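Long-range contacts in ferripyochelin binding protein (Salmonella enterica subsp. enterica serovar Typhimurium, PDB 3R3R), which binds zinc and, as a member of the gamma-class carbonic anhydrase family, may act as a carbonic anhydrase-like enzyme, although its function is not established: residues G19-I24 and A37-I42; D25-V30 and W43-I48; G58-I63 and G87-V92. All coordinates share one frame; numbering follows the deposited sequence.

Contact 1: residues G19-I24 and A37-I42; sequences GQRVMI and ADDVGI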
loop_
_atom_site.group_PDB
_atom_site.type_symbol
_atom_site.label_atom_id
_atom_site.label_comp_id
_atom_site.label_asym_id
_atom_site.label_seq_id
_atom_site.Cartn_x
_atom_site.Cartn_y
_atom_site.Cartn_z
ATOM N N GLY A 19 9.438 -5.221 -10.416
ATOM C CA GLY A 19 9.214 -6.508 -11.055
ATOM C C GLY A 19 8.590 -6.402 -12.433
ATOM O O GLY A 19 8.768 -5.414 -13.140
ATOM N N GLN A 20 7.855 -7.433 -12.827
ATOM C CA GLN A 20 7.283 -7.460 -14.168
ATOM C C GLN A 20 5.835 -6.988 -14.208
ATOM O O GLN A 20 5.075 -7.188 -13.258
ATOM C CB GLN A 20 7.400 -8.867 -14.757
ATOM C CG GLN A 20 8.843 -9.341 -14.880
ATOM C CD GLN A 20 9.665 -8.460 -15.806
ATOM O OE1 GLN A 20 9.289 -8.231 -16.955
ATOM N NE2 GLN A 20 10.787 -7.952 -15.304
ATOM N N ARG A 21 5.471 -6.370 -15.328
ATOM C CA ARG A 21 4.120 -5.873 -15.579
ATOM C C ARG A 21 3.682 -4.892 -14.488
ATOM O O ARG A 21 2.524 -4.880 -14.071
ATOM C CB ARG A 21 3.132 -7.032 -15.701
ATOM C CG ARG A 21 3.530 -8.076 -16.774
ATOM C CD ARG A 21 2.554 -9.241 -16.769
ATOM N NE ARG A 21 2.575 -9.914 -15.480
ATOM C CZ ARG A 21 3.468 -10.836 -15.133
ATOM N NH1 ARG A 21 4.404 -11.232 -15.996
ATOM N NH2 ARG A 21 3.406 -11.371 -13.923
ATOM N N VAL A 22 4.618 -4.073 -14.015
ATOM C CA VAL A 22 4.300 -3.069 -13.004
ATOM C C VAL A 22 3.869 -1.781 -13.689
ATOM O O VAL A 22 4.540 -1.324 -14.622
ATOM C CB VAL A 22 5.510 -2.812 -12.081
ATOM C CG1 VAL A 22 5.225 -1.672 -11.095
ATOM C CG2 VAL A 22 5.841 -4.070 -11.313
ATOM N N MET A 23 2.751 -1.205 -13.250
ATOM C CA MET A 23 2.377 0.124 -13.708
ATOM C C MET A 23 2.754 1.155 -12.647
ATOM O O MET A 23 2.377 1.011 -11.488
ATOM C CB MET A 23 0.868 0.224 -13.943
ATOM C CG MET A 23 0.433 1.602 -14.424
ATOM S SD MET A 23 -1.371 1.756 -14.538
ATOM C CE MET A 23 -1.829 1.690 -12.808
ATOM N N ILE A 24 3.507 2.178 -13.038
ATOM C CA ILE A 24 3.719 3.327 -12.167
ATOM C C ILE A 24 3.297 4.564 -12.928
ATOM O O ILE A 24 3.937 4.957 -13.905
ATOM C CB ILE A 24 5.171 3.477 -11.688
ATOM C CG1 ILE A 24 5.671 2.170 -11.062
ATOM C CG2 ILE A 24 5.269 4.619 -10.680
ATOM C CD1 ILE A 24 7.080 1.762 -11.507
ATOM N N ALA A 37 6.706 -5.647 -6.388
ATOM C CA ALA A 37 6.631 -6.976 -6.968
ATOM C C ALA A 37 5.799 -6.999 -8.256
ATOM O O ALA A 37 5.216 -5.990 -8.655
ATOM C CB ALA A 37 6.093 -7.946 -5.946
ATOM N N ASP A 38 5.794 -8.145 -8.926
ATOM C CA ASP A 38 5.057 -8.311 -10.173
ATOM C C ASP A 38 3.604 -7.856 -10.060
ATOM O O ASP A 38 2.942 -8.103 -9.053
ATOM C CB ASP A 38 5.015 -9.784 -10.578
ATOM C CG ASP A 38 6.373 -10.359 -10.940
ATOM O OD1 ASP A 38 7.359 -9.611 -11.126
ATOM O OD2 ASP A 38 6.426 -11.597 -11.069
ATOM N N ASP A 39 3.110 -7.228 -11.122
ATOM C CA ASP A 39 1.692 -6.905 -11.261
ATOM C C ASP A 39 1.183 -5.854 -10.278
ATOM O O ASP A 39 -0.021 -5.692 -10.127
ATOM C CB ASP A 39 0.830 -8.172 -11.186
ATOM C CG ASP A 39 1.014 -9.072 -12.394
ATOM O OD1 ASP A 39 0.846 -8.599 -13.541
ATOM O OD2 ASP A 39 1.343 -10.253 -12.192
ATOM N N VAL A 40 2.094 -5.142 -9.619
ATOM C CA VAL A 40 1.707 -3.998 -8.794
ATOM C C VAL A 40 1.249 -2.849 -9.691
ATOM O O VAL A 40 1.826 -2.614 -10.762
ATOM C CB VAL A 40 2.883 -3.561 -7.885
ATOM C CG1 VAL A 40 2.678 -2.166 -7.304
ATOM C CG2 VAL A 40 3.061 -4.548 -6.749
ATOM N N GLY A 41 0.195 -2.153 -9.272
ATOM C CA GLY A 41 -0.244 -0.957 -9.962
ATOM C C GLY A 41 -0.218 0.234 -9.039
ATOM O O GLY A 41 -0.873 0.212 -7.995
ATOM N N ILE A 42 0.529 1.266 -9.435
ATOM C CA ILE A 42 0.596 2.532 -8.701
ATOM C C ILE A 42 -0.144 3.562 -9.553
ATOM O O ILE A 42 0.273 3.897 -10.667
ATOM C CB ILE A 42 2.053 2.985 -8.471
ATOM C CG1 ILE A 42 2.918 1.858 -7.888
ATOM C CG2 ILE A 42 2.086 4.282 -7.647
ATOM C CD1 ILE A 42 2.402 1.267 -6.615
HETATM O O HOH W 1 5.769 -12.952 -13.812
#

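Contact 2: residues D25-V30 and W43-I48; sequences DTSSVV and WPLVVI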
loop_
_atom_site.group_PDB
_atom_site.type_symbol
_atom_site.label_atom_id
_atom_site.label_comp_id
_atom_site.label_asym_id
_atom_site.label_seq_id
_atom_site.Cartn_x
_atom_site.Cartn_y
_atom_site.Cartn_z
ATOM N N ASP A 25 2.201 5.178 -12.509
ATOM C CA ASP A 25 1.689 6.306 -13.268
ATOM C C ASP A 25 2.753 7.384 -13.401
ATOM O O ASP A 25 3.488 7.667 -12.456
ATOM C CB ASP A 25 0.476 6.929 -12.595
ATOM C CG ASP A 25 -0.295 7.798 -13.559
ATOM O OD1 ASP A 25 -1.026 7.203 -14.382
ATOM O OD2 ASP A 25 -0.123 9.039 -13.560
ATOM N N THR A 26 2.802 8.033 -14.547
ATOM C CA THR A 26 3.786 9.076 -14.779
ATOM C C THR A 26 3.634 10.237 -13.804
ATOM O O THR A 26 4.557 10.985 -13.611
ATOM C CB THR A 26 3.719 9.629 -16.211
ATOM O OG1 THR A 26 2.416 10.157 -16.463
ATOM C CG2 THR A 26 4.023 8.534 -17.210
ATOM N N SER A 27 2.445 10.397 -13.234
ATOM C CA SER A 27 2.186 11.528 -12.322
ATOM C C SER A 27 2.542 11.198 -10.870
ATOM O O SER A 27 2.420 12.036 -9.989
ATOM C CB SER A 27 0.721 11.963 -12.401
ATOM O OG SER A 27 -0.130 11.005 -11.785
ATOM N N SER A 28 2.975 9.969 -10.637
ATOM C CA SER A 28 3.294 9.523 -9.296
ATOM C C SER A 28 4.780 9.662 -9.001
ATOM O O SER A 28 5.568 9.939 -9.899
ATOM C CB SER A 28 2.738 8.129 -9.068
ATOM O OG SER A 28 1.317 8.260 -9.091
ATOM N N VAL A 29 5.143 9.527 -7.734
ATOM C CA VAL A 29 6.490 9.835 -7.281
ATOM C C VAL A 29 6.917 8.688 -6.376
ATOM O O VAL A 29 6.300 8.454 -5.325
ATOM C CB VAL A 29 6.533 11.179 -6.517
ATOM C CG1 VAL A 29 7.934 11.446 -5.977
ATOM C CG2 VAL A 29 6.042 12.347 -7.410
ATOM N N VAL A 30 7.950 7.955 -6.796
ATOM C CA VAL A 30 8.410 6.774 -6.083
ATOM C C VAL A 30 9.898 6.934 -5.807
ATOM O O VAL A 30 10.697 6.968 -6.735
ATOM C CB VAL A 30 8.114 5.496 -6.901
ATOM C CG1 VAL A 30 8.616 4.248 -6.164
ATOM C CG2 VAL A 30 6.618 5.415 -7.201
ATOM N N TRP A 43 -1.277 4.016 -9.030
ATOM C CA TRP A 43 -2.231 4.834 -9.761
ATOM C C TRP A 43 -1.839 6.330 -9.691
ATOM O O TRP A 43 -0.829 6.668 -9.073
ATOM C CB TRP A 43 -3.642 4.482 -9.225
ATOM C CG TRP A 43 -3.965 3.078 -9.653
ATOM C CD1 TRP A 43 -3.555 1.903 -9.066
ATOM C CD2 TRP A 43 -4.653 2.705 -10.851
ATOM N NE1 TRP A 43 -3.984 0.822 -9.816
ATOM C CE2 TRP A 43 -4.656 1.294 -10.917
ATOM C CE3 TRP A 43 -5.283 3.435 -11.871
ATOM C CZ2 TRP A 43 -5.267 0.599 -11.965
ATOM C CZ3 TRP A 43 -5.884 2.743 -12.907
ATOM C CH2 TRP A 43 -5.867 1.340 -12.948
ATOM N N PRO A 44 -2.605 7.223 -10.351
ATOM C CA PRO A 44 -2.159 8.624 -10.405
ATOM C C PRO A 44 -2.022 9.345 -9.062
ATOM O O PRO A 44 -2.760 9.094 -8.094
ATOM C CB PRO A 44 -3.240 9.305 -11.257
ATOM C CG PRO A 44 -3.729 8.178 -12.185
ATOM C CD PRO A 44 -3.714 6.955 -11.289
ATOM N N LEU A 45 -1.080 10.282 -9.044
ATOM C CA LEU A 45 -0.851 11.193 -7.923
ATOM C C LEU A 45 -0.672 10.442 -6.605
ATOM O O LEU A 45 -1.252 10.806 -5.579
ATOM C CB LEU A 45 -1.952 12.268 -7.836
ATOM C CG LEU A 45 -2.068 13.163 -9.086
ATOM C CD1 LEU A 45 -3.087 14.274 -8.867
ATOM C CD2 LEU A 45 -0.723 13.769 -9.511
ATOM N N VAL A 46 0.156 9.404 -6.640
ATOM C CA VAL A 46 0.572 8.684 -5.441
ATOM C C VAL A 46 2.006 9.067 -5.107
ATOM O O VAL A 46 2.824 9.234 -6.009
ATOM C CB VAL A 46 0.489 7.159 -5.703
ATOM C CG1 VAL A 46 1.171 6.359 -4.614
ATOM C CG2 VAL A 46 -0.956 6.719 -5.819
ATOM N N VAL A 47 2.321 9.167 -3.821
ATOM C CA VAL A 47 3.714 9.271 -3.376
ATOM C C VAL A 47 4.088 8.037 -2.574
ATOM O O VAL A 47 3.371 7.672 -1.637
ATOM C CB VAL A 47 3.948 10.486 -2.455
ATOM C CG1 VAL A 47 5.438 10.609 -2.110
ATOM C CG2 VAL A 47 3.444 11.776 -3.107
ATOM N N ILE A 48 5.206 7.396 -2.924
ATOM C CA ILE A 48 5.758 6.304 -2.116
ATOM C C ILE A 48 7.187 6.702 -1.815
ATOM O O ILE A 48 8.010 6.753 -2.725
ATOM C CB ILE A 48 5.728 4.941 -2.827
ATOM C CG1 ILE A 48 4.333 4.674 -3.411
ATOM C CG2 ILE A 48 6.140 3.852 -1.843
ATOM C CD1 ILE A 48 4.178 3.346 -4.142
#

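Contact 3: residues G58-I63 and G87-V92; sequences GARTNI and GEDVTV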
loop_
_atom_site.group_PDB
_atom_site.type_symbol
_atom_site.label_atom_id
_atom_site.label_comp_id
_atom_site.label_asym_id
_atom_site.label_seq_id
_atom_site.Cartn_x
_atom_site.Cartn_y
_atom_site.Cartn_z
ATOM N N GLY A 58 3.909 -6.303 -2.174
ATOM C CA GLY A 58 3.808 -7.633 -2.748
ATOM C C GLY A 58 3.026 -7.691 -4.049
ATOM O O GLY A 58 2.363 -6.726 -4.450
ATOM N N ALA A 59 3.087 -8.848 -4.702
ATOM C CA ALA A 59 2.547 -9.017 -6.046
ATOM C C ALA A 59 1.041 -8.760 -6.127
ATOM O O ALA A 59 0.275 -9.099 -5.211
ATOM C CB ALA A 59 2.887 -10.412 -6.601
ATOM N N ARG A 60 0.627 -8.162 -7.242
ATOM C CA ARG A 60 -0.789 -7.981 -7.563
ATOM C C ARG A 60 -1.491 -7.047 -6.594
ATOM O O ARG A 60 -2.696 -7.148 -6.389
ATOM C CB ARG A 60 -1.523 -9.338 -7.653
ATOM C CG ARG A 60 -0.915 -10.312 -8.680
ATOM C CD ARG A 60 -1.552 -11.704 -8.622
ATOM N NE ARG A 60 -1.498 -12.245 -7.273
ATOM C CZ ARG A 60 -0.437 -12.841 -6.728
ATOM N NH1 ARG A 60 0.685 -13.054 -7.423
ATOM N NH2 ARG A 60 -0.503 -13.248 -5.471
ATOM N N THR A 61 -0.732 -6.124 -6.017
ATOM C CA THR A 61 -1.284 -5.125 -5.104
ATOM C C THR A 61 -1.445 -3.788 -5.810
ATOM O O THR A 61 -0.573 -3.376 -6.588
ATOM C CB THR A 61 -0.386 -5.023 -3.861
ATOM O OG1 THR A 61 -0.653 -6.183 -3.058
ATOM C CG2 THR A 61 -0.601 -3.722 -3.059
ATOM N N ASN A 62 -2.591 -3.141 -5.572
ATOM C CA ASN A 62 -2.862 -1.827 -6.119
ATOM C C ASN A 62 -2.759 -0.765 -5.033
ATOM O O ASN A 62 -3.239 -0.948 -3.906
ATOM C CB ASN A 62 -4.214 -1.776 -6.853
ATOM C CG ASN A 62 -5.389 -2.220 -5.991
ATOM O OD1 ASN A 62 -5.723 -3.431 -5.903
ATOM N ND2 ASN A 62 -6.027 -1.260 -5.367
ATOM N N ILE A 63 -2.105 0.331 -5.393
ATOM C CA ILE A 63 -2.032 1.510 -4.558
ATOM C C ILE A 63 -2.767 2.620 -5.301
ATOM O O ILE A 63 -2.270 3.157 -6.297
ATOM C CB ILE A 63 -0.564 1.950 -4.276
ATOM C CG1 ILE A 63 0.299 0.790 -3.734
ATOM C CG2 ILE A 63 -0.561 3.139 -3.316
ATOM C CD1 ILE A 63 -0.195 0.186 -2.443
ATOM N N GLY A 87 1.511 -6.892 1.692
ATOM C CA GLY A 87 1.493 -8.209 1.070
ATOM C C GLY A 87 0.938 -8.237 -0.338
ATOM O O GLY A 87 0.949 -7.228 -1.047
ATOM N N GLU A 88 0.498 -9.431 -0.743
ATOM C CA GLU A 88 0.004 -9.718 -2.084
ATOM C C GLU A 88 -1.511 -9.551 -2.168
ATOM O O GLU A 88 -2.221 -9.753 -1.176
ATOM C CB GLU A 88 0.351 -11.163 -2.469
ATOM C CG GLU A 88 1.829 -11.456 -2.353
ATOM C CD GLU A 88 2.224 -12.788 -2.973
ATOM O OE1 GLU A 88 1.386 -13.706 -3.082
ATOM O OE2 GLU A 88 3.397 -12.923 -3.368
ATOM N N ASP A 89 -2.013 -9.187 -3.348
ATOM C CA ASP A 89 -3.459 -9.073 -3.595
ATOM C C ASP A 89 -4.120 -8.095 -2.632
ATOM O O ASP A 89 -5.251 -8.312 -2.188
ATOM C CB ASP A 89 -4.137 -10.451 -3.522
ATOM C CG ASP A 89 -3.588 -11.420 -4.552
ATOM O OD1 ASP A 89 -3.657 -11.115 -5.764
ATOM O OD2 ASP A 89 -3.024 -12.452 -4.150
ATOM N N VAL A 90 -3.394 -7.028 -2.306
ATOM C CA VAL A 90 -3.909 -5.988 -1.420
ATOM C C VAL A 90 -4.508 -4.863 -2.251
ATOM O O VAL A 90 -3.948 -4.486 -3.286
ATOM C CB VAL A 90 -2.792 -5.446 -0.482
ATOM C CG1 VAL A 90 -3.252 -4.216 0.289
ATOM C CG2 VAL A 90 -2.353 -6.541 0.486
ATOM N N THR A 91 -5.635 -4.328 -1.782
ATOM C CA THR A 91 -6.253 -3.152 -2.367
ATOM C C THR A 91 -6.109 -1.987 -1.409
ATOM O O THR A 91 -6.759 -1.952 -0.362
ATOM C CB THR A 91 -7.743 -3.449 -2.668
ATOM O OG1 THR A 91 -7.824 -4.522 -3.619
ATOM C CG2 THR A 91 -8.458 -2.229 -3.247
ATOM N N VAL A 92 -5.197 -1.074 -1.730
ATOM C CA VAL A 92 -5.062 0.166 -0.972
ATOM C C VAL A 92 -5.911 1.230 -1.665
ATOM O O VAL A 92 -5.595 1.667 -2.768
ATOM C CB VAL A 92 -3.578 0.589 -0.828
ATOM C CG1 VAL A 92 -3.461 1.955 -0.141
ATOM C CG2 VAL A 92 -2.797 -0.500 -0.073
HETATM O O HOH W 2 4.988 -10.892 -3.654
HETATM O O HOH W 3 2.824 -14.292 -5.942
#

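Contact 1: residues G19-I24 and A37-I42
Arg21 reaches from one coil to Asp39 on the next, and the two side chains run alongside each other in the same direction. CB of Arg21 sits 3.5 Å from Asp39 OD1. The chain runs on extended through CG to CD, which passes the same oxygen, and then bends at chi3 (-61°), bringing the guanidinium alongside the carboxylate. Arg21 NE donates to Asp39 OD1 at 2.9 Å and Arg21 NH2 donates to Asp39 OD2 at 2.9 Å, a side-on salt bridge. The two flat groups stand 41° apart, and NH2 meets its oxygen from above the carboxylate plane. Arg21 NH2 also gives a bond to a water, 2.8 Å away, which donates in turn to Asp38 OD2. Lys175 of helix 158-182 makes a salt bridge to Asp39 OD1, a second positive partner that probably helps stabilise the negative charge.

Asp38 and Asp39 form the corner of the type II turn Ala37-Val40. Beside the salt bridge, Asp38 OD1 accepts an almost straight bond (178°) from Gln20 N at 2.8 Å, while Gln20 O takes the N-H of Asp39. Parallel pairing follows: Met23 N bonds to Val40 O, and Ile42 N to Met23 O at 2.8 Å. Ile24 CG1 and Ile42 CG1 meet loosely at 4.2 Å, on the face where both touch Leu36. Such turns, stacked coil on coil before short parallel strands, are characteristic of the left-handed beta-helix.

Contact 2: residues D25-V30 and W43-I48
At a corner of the left-handed beta-helix, where one coil lies on the next, Ser27 and Ser28 reach across to the backbone of Trp43-Val46. Ser28 OG, anti to the carbonyl carbon (chi1 -67°), is placed between Trp43 O and Val46 N and is both donor and acceptor: Ser28 OG gives its proton to Trp43 O at 2.7 Å and receives Val46 N at 2.9 Å in a nearly straight bond (170°). Ser27 OG likewise works in two directions, accepting from Leu45 N at 3.0 Å and donating to Asp25 OD2 at 2.6 Å, and these two bonds fix the hydroxyl.

That carboxylate oxygen also accepts Ser27 N, forming an Asx turn inside the type I turn Asp25-Ser28; its two donors approach from opposite faces of the carboxylate plane. Asp25 OD1 rests instead against the proline ring, 3.6 Å from Pro44 CG. Leu45 CD2 packs against Ser27, 3.6 Å from Ser27 OG. Parallel strand pairing follows, with Val29 N bonded to Val46 O and Ile48 N to Val29 O. The side chain of Val47 lies about 7 Å from that of the zinc ligand His70. Seryl hydroxyls thus satisfy three backbone groups at a stacked corner of this hexapeptide-repeat beta-helix.

Contact 3: residues G58-I63 and G87-V92
Arg60 meets two acidic residues of the following coil, Glu88 and Asp89, in one salt-bridge network. Arg60 NE donates to Asp89 OD1 at 2.9 Å and Arg60 NH2 donates to Asp89 OD2 at 3.0 Å, so the guanidinium grips this carboxylate side-on, using the syn side of both oxygens. Arg60 NH2 also serves Glu88 OE1 at 3.1 Å, but less squarely: the N-H...O angle is 139°, and the nitrogen stands well above a carboxylate turned 87° from the guanidinium. The other terminal nitrogen, NH1, gives a bond to a water that donates to Glu88 OE2. A second water, accepting from Ala59 N, donates to this oxygen too, 2.6 Å from Glu88 OE2. Asp89 OD1 has a further, weak bond from Gln165.

Further along the turn, the hydroxyl of Thr61 bridges two backbone groups of the next coil. Thr61 OG1 donates to Gly87 O at 2.8 Å and accepts from Val90 N at 3.0 Å; it lies anti to the carbonyl carbon (chi1 -75°), which leaves CG2 anti to the backbone N and packed on Val90. Ala59 O is taken up by Asp89 N at 3.0 Å. The weak bond from Gly58 N brings a second donor to Gly87 O. Parallel pairing then satisfies Asn62 N with Val90 O, and Asn62 O with Val92 N. On the face of the sheet opposite Asn62 and Thr91, Ile63 CD1 meets Val92 CG2 at 3.6 Å.

Thr91 OG1 finds its hydrogen-bond partner in Ser167 of helix 158-182, which packs over this side of the beta-helix: Val172 touches Arg60, Tyr171 touches Asn62 and Ala168 touches Asp89. On the other flank of segment 58-63, backbone bonds link Arg60, Thr61 and Ile63 to Asp38, Gly41 and Trp43 of the preceding coil.

In the fold
From the N terminus the chain passes through 19-24 and directly on into 25-30, completes one coil of the beta-helix, and returns with 37-42 and then 43-48. Contacts 1 and 2 therefore cross, each closing a loop of 12 residues, and together they stack the 19-30 part of one coil on the 37-48 part of the next. Contact 3 comes in series, closing a longer loop of 23 residues between 58-63 and 87-92 that contains the zinc ligand His70. Contacts 1 and 3 belong to one sheet, where strands 41-42 and 62-63 are neighbours, and helix 158-182 runs along both. Contact 2 leads from that sheet around the corner into the sheet holding both strand 68-70 and strand 97-99.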